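Long-range contacts in 'Carboxyl esterase 2 (Tuber melanosporum Mel28, PDB 5MIF), which probably hydrolyses carboxylic esters, as an archaea-like carboxylesterase with the alpha/beta hydrolase fold: residues Ser51-Pro56 against Gly119-Gly124; Leu57-Asp62 against Thr151-Tyr156; Lys126-Leu131 against Phe319-Val324; Pro237-Asp242 against Glu285-Arg290. All blocks are in the same frame, centred on the assembly; numbering follows the deposited sequence.

Contact 1. Residues Ser51-Pro56 against Gly119-Gly124; sequences SLFAFP and GWVFGG
Phe53 and Phe122 meet in a T-shaped aromatic contact at the surface, joining the loop after helix 37-47 to the loop after strand 109-115 in an alpha/beta hydrolase fold. Gly119 and Trp120 close an HGGGW sequence, the family motif that probably helps form the oxyanion hole. The edge of Phe122 points at the face of Phe53, with the planes at 77° and the ring centroids 5.1 Å apart. Chi1 (-58°) sets Phe122 CG beside the backbone N, starting the ring toward Phe53. Phe122 CE2 lies 3.8 Å above the Phe53 face, displaced toward its rim, and Phe122 CD2 comes within 3.7 Å of Phe53 CE1. At its far end, Phe122 CZ sits 3.4 Å from the backbone oxygen Leu52 O. An alanine in place of Phe122 would probably leave that face of Phe53 without its aromatic partner and open a gap beside Leu52 O.

Phe53 is placed by its own backbone. It is the centre of an inverse gamma turn, and Ser51 OG accepts from Phe53 N at 3.2 Å in an ST turn, while the same hydroxyl also bonds Glu243 of helix 241-251. The Phe53 ring touches Glu243 and Phe246 of that helix. Phe53 CE1 lies 4.2 Å from Gly119 CA, and a side chain on that glycine would run into this ring; its positive phi favours glycine in any case. Val121 serves both rings: its CG2 lies at the edge of Phe53, and its CG1 stands 4.2 Å above the centre of the Phe122 ring.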
loop_
_atom_site.group_PDB
_atom_site.type_symbol
_atom_site.label_atom_id
_atom_site.label_comp_id
_atom_site.label_asym_id
_atom_site.label_seq_id
_atom_site.Cartn_x
_atom_site.Cartn_y
_atom_site.Cartn_z
ATOM N N SER A 51 6.213 24.713 -17.513
ATOM C CA SER A 51 6.268 24.532 -16.064
ATOM C C SER A 51 5.798 25.775 -15.321
ATOM O O SER A 51 6.109 26.892 -15.720
ATOM C CB SER A 51 7.685 24.162 -15.631
ATOM O OG SER A 51 7.797 24.157 -14.219
ATOM N N LEU A 52 5.061 25.584 -14.234
ATOM C CA LEU A 52 4.589 26.718 -13.455
ATOM C C LEU A 52 5.617 27.182 -12.442
ATOM O O LEU A 52 5.446 28.231 -11.818
ATOM C CB LEU A 52 3.276 26.387 -12.766
ATOM C CG LEU A 52 2.121 26.544 -13.751
ATOM C CD1 LEU A 52 0.793 26.232 -13.078
ATOM C CD2 LEU A 52 2.136 27.957 -14.349
ATOM N N PHE A 53 6.672 26.394 -12.269
ATOM C CA PHE A 53 7.744 26.762 -11.360
ATOM C C PHE A 53 8.768 27.629 -12.095
ATOM O O PHE A 53 9.879 27.199 -12.412
ATOM C CB PHE A 53 8.380 25.514 -10.742
ATOM C CG PHE A 53 7.444 24.765 -9.832
ATOM C CD1 PHE A 53 7.415 25.037 -8.473
ATOM C CD2 PHE A 53 6.553 23.831 -10.343
ATOM C CE1 PHE A 53 6.538 24.370 -7.634
ATOM C CE2 PHE A 53 5.678 23.156 -9.509
ATOM C CZ PHE A 53 5.669 23.427 -8.151
ATOM N N ALA A 54 8.358 28.861 -12.373
ATOM C CA ALA A 54 9.199 29.822 -13.074
ATOM C C ALA A 54 8.672 31.232 -12.854
ATOM O O ALA A 54 7.513 31.430 -12.480
ATOM C CB ALA A 54 9.268 29.498 -14.567
ATOM N N PHE A 55 9.528 32.215 -13.096
ATOM C CA PHE A 55 9.135 33.613 -12.975
ATOM C C PHE A 55 8.519 34.137 -14.283
ATOM O O PHE A 55 8.909 33.709 -15.374
ATOM C CB PHE A 55 10.344 34.470 -12.590
ATOM C CG PHE A 55 10.915 34.145 -11.239
ATOM C CD1 PHE A 55 10.229 34.478 -10.081
ATOM C CD2 PHE A 55 12.155 33.535 -11.132
ATOM C CE1 PHE A 55 10.762 34.183 -8.832
ATOM C CE2 PHE A 55 12.696 33.240 -9.891
ATOM C CZ PHE A 55 11.996 33.566 -8.739
ATOM N N PRO A 56 7.543 35.057 -14.176
ATOM C CA PRO A 56 6.983 35.560 -12.915
ATOM C C PRO A 56 5.963 34.590 -12.307
ATOM O O PRO A 56 5.238 33.920 -13.051
ATOM C CB PRO A 56 6.303 36.872 -13.330
ATOM C CG PRO A 56 5.920 36.645 -14.748
ATOM C CD PRO A 56 6.981 35.758 -15.345
ATOM N N GLY A 119 5.557 22.577 -3.501
ATOM C CA GLY A 119 6.904 23.115 -3.631
ATOM C C GLY A 119 7.189 24.364 -2.805
ATOM O O GLY A 119 8.072 25.143 -3.166
ATOM N N TRP A 120 6.421 24.557 -1.726
ATOM C CA TRP A 120 6.481 25.730 -0.842
ATOM C C TRP A 120 6.012 27.019 -1.526
ATOM O O TRP A 120 5.885 28.034 -0.853
ATOM C CB TRP A 120 7.900 25.938 -0.270
ATOM C CG TRP A 120 8.423 24.762 0.488
ATOM C CD1 TRP A 120 8.055 24.358 1.751
ATOM C CD2 TRP A 120 9.391 23.812 0.028
ATOM N NE1 TRP A 120 8.747 23.213 2.099
ATOM C CE2 TRP A 120 9.574 22.861 1.063
ATOM C CE3 TRP A 120 10.127 23.675 -1.154
ATOM C CZ2 TRP A 120 10.464 21.789 0.947
ATOM C CZ3 TRP A 120 11.019 22.608 -1.266
ATOM C CH2 TRP A 120 11.179 21.682 -0.221
ATOM N N VAL A 121 5.753 26.962 -2.840
ATOM C CA VAL A 121 5.315 28.109 -3.649
ATOM C C VAL A 121 3.814 28.123 -3.932
ATOM O O VAL A 121 3.207 29.191 -4.017
ATOM C CB VAL A 121 6.017 28.143 -5.031
ATOM C CG1 VAL A 121 5.934 29.540 -5.645
ATOM C CG2 VAL A 121 7.449 27.707 -4.919
ATOM N N PHE A 122 3.230 26.936 -4.112
ATOM C CA PHE A 122 1.810 26.806 -4.461
ATOM C C PHE A 122 1.013 25.992 -3.444
ATOM O O PHE A 122 1.578 25.330 -2.560
ATOM C CB PHE A 122 1.648 26.161 -5.844
ATOM C CG PHE A 122 2.335 26.911 -6.947
ATOM C CD1 PHE A 122 1.905 28.173 -7.311
ATOM C CD2 PHE A 122 3.420 26.358 -7.611
ATOM C CE1 PHE A 122 2.540 28.876 -8.323
ATOM C CE2 PHE A 122 4.061 27.052 -8.627
ATOM C CZ PHE A 122 3.617 28.316 -8.978
ATOM N N GLY A 123 -0.307 26.025 -3.599
ATOM C CA GLY A 123 -1.190 25.190 -2.813
ATOM C C GLY A 123 -1.924 25.980 -1.753
ATOM O O GLY A 123 -1.608 27.146 -1.506
ATOM N N GLY A 124 -2.904 25.333 -1.131
ATOM C CA GLY A 124 -3.743 25.945 -0.120
ATOM C C GLY A 124 -5.006 25.113 -0.052
ATOM O O GLY A 124 -5.070 24.055 -0.683
#

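Contact 2. Residues Leu57-Asp62 against Thr151-Tyr156; sequences LPEIRD and TPKVAY
Arg61 reaches across to Thr151, Pro152 and Lys153, its CB already directed toward them. CG is anti to the carbonyl carbon, and a bend at chi2 (-71°) turns CD back toward the arginine's own loop. There Arg61 NE donates to Pro58 O at 2.8 Å. Beyond CZ, Arg61 NH1 gives a nearly straight bond (169°) to Thr151 O, 2.6 Å away, and also bonds Val121 O. Both Pro58 O and Thr151 O lie in the guanidinium plane, fixing its rotation. The bond to Thr151 ties the loop between helix 37-47 and strand 75-82 to the loop that follows strand 142-147 of the alpha/beta hydrolase sheet. A leucine in place of Arg61 would probably leave the carbonyls of Pro58, Thr151 and Val121 without this donor group.

At the guanidinium edge, Pro152 CD lies 3.6 Å from Arg61 NH2. Over one face comes Lys153 NZ, 3.0 Å from Arg61 NH2; both are donors and both normally carry positive charge, so the approach is probably unfavourable. Leu57 CG lies over the opposite face, toward the rim, and Leu57 CD1 meets Pro152 CD tip to tip at 3.9 Å. Glu59 OE1 stays 4.1 Å from Lys153 NZ, beyond salt-bridge distance.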
loop_
_atom_site.group_PDB
_atom_site.type_symbol
_atom_site.label_atom_id
_atom_site.label_comp_id
_atom_site.label_asym_id
_atom_site.label_seq_id
_atom_site.Cartn_x
_atom_site.Cartn_y
_atom_site.Cartn_z
ATOM N N LEU A 57 5.914 34.514 -10.980
ATOM C CA LEU A 57 4.929 33.678 -10.303
ATOM C C LEU A 57 3.566 34.365 -10.337
ATOM O O LEU A 57 3.482 35.585 -10.203
ATOM C CB LEU A 57 5.375 33.414 -8.862
ATOM C CG LEU A 57 6.667 32.607 -8.756
ATOM C CD1 LEU A 57 7.179 32.594 -7.328
ATOM C CD2 LEU A 57 6.416 31.195 -9.243
ATOM N N PRO A 58 2.487 33.583 -10.484
ATOM C CA PRO A 58 1.114 34.093 -10.382
ATOM C C PRO A 58 0.850 34.689 -9.004
ATOM O O PRO A 58 1.528 34.314 -8.047
ATOM C CB PRO A 58 0.253 32.844 -10.597
ATOM C CG PRO A 58 1.157 31.856 -11.268
ATOM C CD PRO A 58 2.522 32.131 -10.730
ATOM N N GLU A 59 -0.101 35.601 -8.874
ATOM C CA GLU A 59 -0.369 36.110 -7.541
ATOM C C GLU A 59 -1.498 35.295 -6.920
ATOM O O GLU A 59 -1.711 35.327 -5.710
ATOM C CB GLU A 59 -0.683 37.614 -7.553
ATOM C CG GLU A 59 -0.838 38.224 -6.142
ATOM C CD GLU A 59 0.402 38.093 -5.234
ATOM O OE1 GLU A 59 1.506 37.740 -5.717
ATOM O OE2 GLU A 59 0.254 38.319 -4.009
ATOM N N ILE A 60 -2.179 34.503 -7.734
ATOM C CA ILE A 60 -3.055 33.505 -7.158
ATOM C C ILE A 60 -2.265 32.202 -7.087
ATOM O O ILE A 60 -1.819 31.681 -8.106
ATOM C CB ILE A 60 -4.341 33.340 -7.975
ATOM C CG1 ILE A 60 -5.169 34.626 -7.890
ATOM C CG2 ILE A 60 -5.133 32.121 -7.507
ATOM C CD1 ILE A 60 -5.356 35.132 -6.482
ATOM N N ARG A 61 -2.055 31.703 -5.871
ATOM C CA ARG A 61 -1.216 30.518 -5.674
ATOM C C ARG A 61 -2.045 29.273 -5.361
ATOM O O ARG A 61 -1.533 28.149 -5.333
ATOM C CB ARG A 61 -0.200 30.746 -4.556
ATOM C CG ARG A 61 0.711 31.947 -4.704
ATOM C CD ARG A 61 1.732 31.734 -5.807
ATOM N NE ARG A 61 2.653 32.867 -5.889
ATOM C CZ ARG A 61 3.767 32.977 -5.166
ATOM N NH1 ARG A 61 4.130 32.003 -4.332
ATOM N NH2 ARG A 61 4.539 34.047 -5.287
ATOM N N ASP A 62 -3.329 29.488 -5.122
ATOM C CA ASP A 62 -4.230 28.412 -4.761
ATOM C C ASP A 62 -5.557 28.514 -5.509
ATOM O O ASP A 62 -6.183 29.574 -5.534
ATOM C CB ASP A 62 -4.494 28.444 -3.256
ATOM C CG ASP A 62 -5.359 27.299 -2.805
ATOM O OD1 ASP A 62 -5.163 26.193 -3.340
ATOM O OD2 ASP A 62 -6.224 27.500 -1.925
ATOM N N THR A 151 6.465 30.831 -0.463
ATOM C CA THR A 151 7.647 31.505 -0.987
ATOM C C THR A 151 7.283 32.291 -2.258
ATOM O O THR A 151 6.332 31.937 -2.949
ATOM C CB THR A 151 8.768 30.506 -1.306
ATOM O OG1 THR A 151 8.336 29.648 -2.366
ATOM C CG2 THR A 151 9.117 29.665 -0.080
ATOM N N PRO A 152 8.030 33.372 -2.563
ATOM C CA PRO A 152 9.161 33.885 -1.780
ATOM C C PRO A 152 8.781 34.993 -0.801
ATOM O O PRO A 152 9.679 35.698 -0.329
ATOM C CB PRO A 152 10.094 34.433 -2.866
ATOM C CG PRO A 152 9.134 34.959 -3.911
ATOM C CD PRO A 152 7.890 34.085 -3.849
ATOM N N LYS A 153 7.497 35.137 -0.479
ATOM C CA LYS A 153 7.075 36.117 0.522
ATOM C C LYS A 153 7.814 35.861 1.838
ATOM O O LYS A 153 8.165 36.789 2.564
ATOM C CB LYS A 153 5.565 36.069 0.713
ATOM C CG LYS A 153 4.856 36.056 -0.629
ATOM C CD LYS A 153 3.379 36.429 -0.570
ATOM C CE LYS A 153 2.832 36.520 -1.997
ATOM N NZ LYS A 153 3.606 35.601 -2.906
ATOM N N VAL A 154 8.032 34.587 2.149
ATOM C CA VAL A 154 8.935 34.196 3.225
ATOM C C VAL A 154 9.864 33.105 2.713
ATOM O O VAL A 154 9.739 32.658 1.573
ATOM C CB VAL A 154 8.179 33.688 4.462
ATOM C CG1 VAL A 154 7.312 34.792 5.058
ATOM C CG2 VAL A 154 7.352 32.438 4.106
ATOM N N ALA A 155 10.819 32.699 3.543
ATOM C CA ALA A 155 11.691 31.587 3.200
ATOM C C ALA A 155 11.890 30.683 4.403
ATOM O O ALA A 155 11.508 31.033 5.530
ATOM C CB ALA A 155 13.041 32.097 2.702
ATOM N N TYR A 156 12.499 29.527 4.169
ATOM C CA TYR A 156 12.938 28.675 5.265
ATOM C C TYR A 156 13.643 29.529 6.312
ATOM O O TYR A 156 14.433 30.403 5.955
ATOM C CB TYR A 156 13.879 27.587 4.749
ATOM C CG TYR A 156 14.615 26.862 5.850
ATOM C CD1 TYR A 156 14.020 25.803 6.524
ATOM C CD2 TYR A 156 15.899 27.247 6.220
ATOM C CE1 TYR A 156 14.671 25.157 7.541
ATOM C CE2 TYR A 156 16.566 26.601 7.236
ATOM C CZ TYR A 156 15.948 25.548 7.889
ATOM O OH TYR A 156 16.589 24.894 8.906
#

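Contact 3. Residues Lys126-Leu131 against Phe319-Val324; sequences KSYRGL and FASIDV
Gly130 and Leu131 meet Ser321 and Asp323 largely through two waters, at the point where helix 129-139 begins beside the chain leading into helix 323-326. The polar links come first. One water accepts from Leu131 N at 2.9 Å and lies 2.9 Å from Ser321 O; Ser127 O is also near it. The second accepts from Gly130 N at 3.0 Å and lies 2.8 Å from Asp323 OD1. Direct bonds come from Gln65, whose NE2 reaches both Ser127 O and Ser321 O while its OE1 takes Asp323 N.

The van der Waals touches are few, and two of them set carbon against oxygen. Ser321 CB rests obliquely against the Tyr128 ring, 3.5 Å from CE2; the hydroxyl of that tyrosine is bonded to Asp189, next to the probable nucleophile Ser190. Leu131, with chi1 at 178°, sets CG, along with CB and both methyls, against Ala320 O, CD1 coming nearest at 3.6 Å. Gly130 CA passes 4.2 Å from Asp323 OD1, where a side chain on the glycine would collide with the carboxylate.

Tyr128 is the N-cap, so Gly130 N and Leu131 N belong to the first turn, where helical N-H groups lack intrahelical partners. The waters accept from both and lie within hydrogen-bonding distance of Ser321 O and Asp323 OD1, relaying the helix start to the second segment; the negative charge of Asp323 would probably suit the positive end of the helix.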
loop_
_atom_site.group_PDB
_atom_site.type_symbol
_atom_site.label_atom_id
_atom_site.label_comp_id
_atom_site.label_asym_id
_atom_site.label_seq_id
_atom_site.Cartn_x
_atom_site.Cartn_y
_atom_site.Cartn_z
ATOM N N LYS A 126 -7.900 25.284 -1.426
ATOM C CA LYS A 126 -8.662 25.044 -2.656
ATOM C C LYS A 126 -8.115 23.879 -3.457
ATOM O O LYS A 126 -8.851 22.968 -3.838
ATOM C CB LYS A 126 -8.693 26.298 -3.545
ATOM C CG LYS A 126 -9.438 27.510 -2.972
ATOM C CD LYS A 126 -9.365 28.689 -3.969
ATOM C CE LYS A 126 -10.593 29.586 -3.928
ATOM N NZ LYS A 126 -10.430 30.802 -3.087
ATOM N N SER A 127 -6.816 23.912 -3.722
ATOM C CA SER A 127 -6.187 22.893 -4.537
ATOM C C SER A 127 -6.139 21.549 -3.830
ATOM O O SER A 127 -5.951 20.519 -4.471
ATOM C CB SER A 127 -4.784 23.331 -4.950
ATOM O OG SER A 127 -4.047 23.766 -3.827
ATOM N N TYR A 128 -6.275 21.574 -2.508
ATOM C CA TYR A 128 -6.215 20.352 -1.714
ATOM C C TYR A 128 -7.583 19.894 -1.229
ATOM O O TYR A 128 -7.669 19.011 -0.382
ATOM C CB TYR A 128 -5.252 20.546 -0.537
ATOM C CG TYR A 128 -3.834 20.246 -0.960
ATOM C CD1 TYR A 128 -3.095 21.181 -1.691
ATOM C CD2 TYR A 128 -3.240 19.016 -0.667
ATOM C CE1 TYR A 128 -1.807 20.907 -2.108
ATOM C CE2 TYR A 128 -1.941 18.734 -1.079
ATOM C CZ TYR A 128 -1.231 19.685 -1.801
ATOM O OH TYR A 128 0.050 19.410 -2.226
ATOM N N ARG A 129 -8.650 20.487 -1.769
ATOM C CA ARG A 129 -10.003 20.146 -1.332
ATOM C C ARG A 129 -10.311 18.659 -1.554
ATOM O O ARG A 129 -10.966 18.039 -0.733
ATOM C CB ARG A 129 -11.061 21.008 -2.039
ATOM C CG ARG A 129 -12.499 20.635 -1.643
ATOM C CD ARG A 129 -13.531 21.595 -2.196
ATOM N NE ARG A 129 -13.552 21.592 -3.659
ATOM C CZ ARG A 129 -14.399 22.307 -4.397
ATOM N NH1 ARG A 129 -15.318 23.068 -3.807
ATOM N NH2 ARG A 129 -14.339 22.258 -5.726
ATOM N N GLY A 130 -9.850 18.108 -2.671
ATOM C CA GLY A 130 -10.079 16.711 -3.003
ATOM C C GLY A 130 -9.431 15.755 -2.005
ATOM O O GLY A 130 -10.043 14.782 -1.565
ATOM N N LEU A 131 -8.177 16.014 -1.673
ATOM C CA LEU A 131 -7.464 15.189 -0.713
ATOM C C LEU A 131 -8.054 15.348 0.693
ATOM O O LEU A 131 -8.219 14.364 1.409
ATOM C CB LEU A 131 -5.967 15.527 -0.713
ATOM C CG LEU A 131 -5.149 14.725 0.306
ATOM C CD1 LEU A 131 -5.430 13.206 0.184
ATOM C CD2 LEU A 131 -3.668 15.023 0.162
ATOM N N PHE A 319 0.324 12.201 -7.038
ATOM C CA PHE A 319 -0.880 11.390 -7.258
ATOM C C PHE A 319 -1.926 11.537 -6.155
ATOM O O PHE A 319 -3.108 11.302 -6.389
ATOM C CB PHE A 319 -0.537 9.896 -7.457
ATOM C CG PHE A 319 -0.012 9.176 -6.225
ATOM C CD1 PHE A 319 -0.858 8.819 -5.175
ATOM C CD2 PHE A 319 1.309 8.761 -6.173
ATOM C CE1 PHE A 319 -0.372 8.134 -4.074
ATOM C CE2 PHE A 319 1.806 8.062 -5.079
ATOM C CZ PHE A 319 0.969 7.749 -4.025
ATOM N N ALA A 320 -1.507 11.950 -4.966
ATOM C CA ALA A 320 -2.427 12.040 -3.842
ATOM C C ALA A 320 -3.280 13.314 -3.842
ATOM O O ALA A 320 -4.316 13.347 -3.184
ATOM C CB ALA A 320 -1.657 11.926 -2.524
ATOM N N SER A 321 -2.842 14.366 -4.537
ATOM C CA SER A 321 -3.582 15.634 -4.497
ATOM C C SER A 321 -4.123 16.068 -5.863
ATOM O O SER A 321 -4.987 16.938 -5.944
ATOM C CB SER A 321 -2.714 16.753 -3.915
ATOM O OG SER A 321 -1.545 16.971 -4.677
ATOM N N ILE A 322 -3.608 15.477 -6.933
ATOM C CA ILE A 322 -4.099 15.791 -8.270
ATOM C C ILE A 322 -5.292 14.886 -8.588
ATOM O O ILE A 322 -5.143 13.665 -8.694
ATOM C CB ILE A 322 -2.994 15.612 -9.314
ATOM C CG1 ILE A 322 -1.807 16.519 -8.972
ATOM C CG2 ILE A 322 -3.538 15.853 -10.722
ATOM C CD1 ILE A 322 -0.553 16.215 -9.777
ATOM N N ASP A 323 -6.467 15.491 -8.717
ATOM C CA ASP A 323 -7.736 14.763 -8.855
ATOM C C ASP A 323 -7.710 13.632 -9.886
ATOM O O ASP A 323 -8.124 12.505 -9.601
ATOM C CB ASP A 323 -8.855 15.749 -9.195
ATOM C CG ASP A 323 -9.214 16.648 -8.022
ATOM O OD1 ASP A 323 -8.670 16.440 -6.908
ATOM O OD2 ASP A 323 -10.043 17.565 -8.215
ATOM N N VAL A 324 -7.236 13.944 -11.085
ATOM C CA VAL A 324 -7.170 12.973 -12.170
ATOM C C VAL A 324 -6.287 11.765 -11.798
ATOM O O VAL A 324 -6.672 10.613 -12.019
ATOM C CB VAL A 324 -6.634 13.639 -13.462
ATOM C CG1 VAL A 324 -6.125 12.607 -14.444
ATOM C CG2 VAL A 324 -7.717 14.514 -14.104
HETATM O O HOH W 1 -6.723 17.590 -3.697
HETATM O O HOH W 2 -8.813 18.769 -5.357
#

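Contact 4. Residues Pro237-Asp242 against Glu285-Arg290; sequences PGLTTD and EVDPIR
Leu239 approaches the type I turn from Asp287 to Arg290, its CA 6.7 Å from Asp287 CA, as the chain runs from Pro237 to the Thr240 N-cap of helix 241-251. Nearby, a water joins the two backbones, donating to Pro237 O at 2.8 Å and to Val286 O at 2.6 Å. Among the side chains, Leu239 does most of the work. Its CG, anti to the backbone N (chi1 172°), lies against Pro288 CG. Leu239 CD2 comes to 3.5 Å from Asp287 OD1 and 4.2 Å from Ile289 CB. The backbone packs tightly here too: Pro288 CG stands only 3.1 Å from Leu239 O. Pro237 CD adds a looser touch on Val286 CG1.

This turn follows strand 279-284 and holds Asp287, the probable acid of a Ser190-His317-Asp287 catalytic triad. Ile289 N donates to Asp287 OD1 at 2.7 Å, coming from above the carboxylate plane, while OD2 takes the bond from His317 ND1. Leu239 and Ile289 both touch His317 as well. Asp287 is thus held by a capping bond on OD1, with Leu239 CD2 beside that oxygen, and OD2 is engaged by the histidine.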
loop_
_atom_site.group_PDB
_atom_site.type_symbol
_atom_site.label_atom_id
_atom_site.label_comp_id
_atom_site.label_asym_id
_atom_site.label_seq_id
_atom_site.Cartn_x
_atom_site.Cartn_y
_atom_site.Cartn_z
ATOM N N PRO A 237 7.776 12.312 -15.895
ATOM C CA PRO A 237 6.629 13.229 -15.798
ATOM C C PRO A 237 6.156 13.512 -14.372
ATOM O O PRO A 237 6.437 12.741 -13.461
ATOM C CB PRO A 237 5.533 12.503 -16.589
ATOM C CG PRO A 237 5.944 11.063 -16.600
ATOM C CD PRO A 237 7.438 11.053 -16.583
ATOM N N GLY A 238 5.450 14.625 -14.191
ATOM C CA GLY A 238 4.873 14.964 -12.901
ATOM C C GLY A 238 5.748 15.843 -12.025
ATOM O O GLY A 238 5.244 16.678 -11.276
ATOM N N LEU A 239 7.058 15.644 -12.117
ATOM C CA LEU A 239 8.024 16.400 -11.334
ATOM C C LEU A 239 9.398 16.285 -11.979
ATOM O O LEU A 239 9.926 15.187 -12.126
ATOM C CB LEU A 239 8.089 15.887 -9.895
ATOM C CG LEU A 239 9.214 16.482 -9.038
ATOM C CD1 LEU A 239 8.983 17.969 -8.838
ATOM C CD2 LEU A 239 9.388 15.750 -7.693
ATOM N N THR A 240 9.995 17.420 -12.326
ATOM C CA THR A 240 11.297 17.410 -12.983
ATOM C C THR A 240 12.384 17.890 -12.035
ATOM O O THR A 240 12.099 18.549 -11.037
ATOM C CB THR A 240 11.305 18.301 -14.234
ATOM O OG1 THR A 240 11.429 19.677 -13.842
ATOM C CG2 THR A 240 10.021 18.104 -15.034
ATOM N N THR A 241 13.631 17.570 -12.353
ATOM C CA THR A 241 14.747 18.002 -11.530
ATOM C C THR A 241 14.864 19.528 -11.538
ATOM O O THR A 241 15.320 20.121 -10.567
ATOM C CB THR A 241 16.073 17.376 -11.996
ATOM O OG1 THR A 241 16.131 17.392 -13.429
ATOM C CG2 THR A 241 16.188 15.941 -11.503
ATOM N N ASP A 242 14.452 20.161 -12.632
ATOM C CA ASP A 242 14.478 21.617 -12.714
ATOM C C ASP A 242 13.463 22.264 -11.783
ATOM O O ASP A 242 13.752 23.281 -11.151
ATOM C CB ASP A 242 14.239 22.087 -14.149
ATOM C CG ASP A 242 15.447 21.866 -15.039
ATOM O OD1 ASP A 242 16.538 21.556 -14.502
ATOM O OD2 ASP A 242 15.310 22.024 -16.272
ATOM N N GLU A 285 6.362 5.458 -7.877
ATOM C CA GLU A 285 7.464 4.751 -8.518
ATOM C C GLU A 285 8.256 5.658 -9.457
ATOM O O GLU A 285 9.488 5.720 -9.391
ATOM C CB GLU A 285 6.951 3.548 -9.299
ATOM C CG GLU A 285 8.022 2.846 -10.099
ATOM C CD GLU A 285 7.452 1.785 -11.017
ATOM O OE1 GLU A 285 6.287 1.939 -11.449
ATOM O OE2 GLU A 285 8.176 0.822 -11.337
ATOM N N VAL A 286 7.543 6.363 -10.324
ATOM C CA VAL A 286 8.183 7.195 -11.342
ATOM C C VAL A 286 8.240 8.637 -10.838
ATOM O O VAL A 286 7.318 9.426 -11.027
ATOM C CB VAL A 286 7.434 7.073 -12.683
ATOM C CG1 VAL A 286 8.077 7.935 -13.756
ATOM C CG2 VAL A 286 7.404 5.607 -13.118
ATOM N N ASP A 287 9.345 8.951 -10.176
ATOM C CA ASP A 287 9.464 10.152 -9.364
ATOM C C ASP A 287 10.917 10.373 -8.977
ATOM O O ASP A 287 11.516 9.525 -8.320
ATOM C CB ASP A 287 8.605 10.029 -8.102
ATOM C CG ASP A 287 8.570 11.308 -7.266
ATOM O OD1 ASP A 287 9.385 12.226 -7.486
ATOM O OD2 ASP A 287 7.739 11.388 -6.334
ATOM N N PRO A 288 11.483 11.529 -9.367
ATOM C CA PRO A 288 12.850 11.885 -8.978
ATOM C C PRO A 288 13.058 11.853 -7.468
ATOM O O PRO A 288 14.149 11.528 -7.007
ATOM C CB PRO A 288 13.002 13.329 -9.475
ATOM C CG PRO A 288 11.910 13.564 -10.383
ATOM C CD PRO A 288 10.810 12.616 -10.095
ATOM N N ILE A 289 12.018 12.185 -6.712
ATOM C CA ILE A 289 12.168 12.350 -5.269
ATOM C C ILE A 289 11.895 11.022 -4.521
ATOM O O ILE A 289 11.966 10.964 -3.292
ATOM C CB ILE A 289 11.242 13.488 -4.745
ATOM C CG1 ILE A 289 11.886 14.230 -3.586
ATOM C CG2 ILE A 289 9.874 12.989 -4.361
ATOM C CD1 ILE A 289 13.038 15.078 -4.028
ATOM N N ARG A 290 11.604 9.958 -5.268
ATOM C CA ARG A 290 11.263 8.663 -4.666
ATOM C C ARG A 290 12.321 8.152 -3.673
ATOM O O ARG A 290 11.979 7.686 -2.589
ATOM C CB ARG A 290 11.036 7.609 -5.757
ATOM C CG ARG A 290 10.566 6.254 -5.232
ATOM C CD ARG A 290 10.605 5.204 -6.331
ATOM N NE ARG A 290 11.967 4.704 -6.508
ATOM C CZ ARG A 290 12.428 4.130 -7.617
ATOM N NH1 ARG A 290 11.637 3.973 -8.669
ATOM N NH2 ARG A 290 13.684 3.700 -7.669
HETATM O O HOH W 3 7.034 12.029 -10.849
#

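Contacts 1 and 2 lie at the surface and share one loop, 51-56 running directly into 57-62; Trp120 O meets Thr151 N and Val121 O meets Arg61 NH1, so the two touch. One is aromatic, the other chiefly a guanidinium bonded to carbonyls. Contact 3 is partly buried and watery; it adjoins contact 2 through Asp62, which bonds Ser127 OG and Lys126 N. Contact 4 is buried and mostly apolar around one carboxylate. It is nested in the chain loop that contact 3 closes, their nearest atoms about 6 Å apart, and its segment 237-242 enters helix 241-251, whose later residues touch contacts 1 and 2.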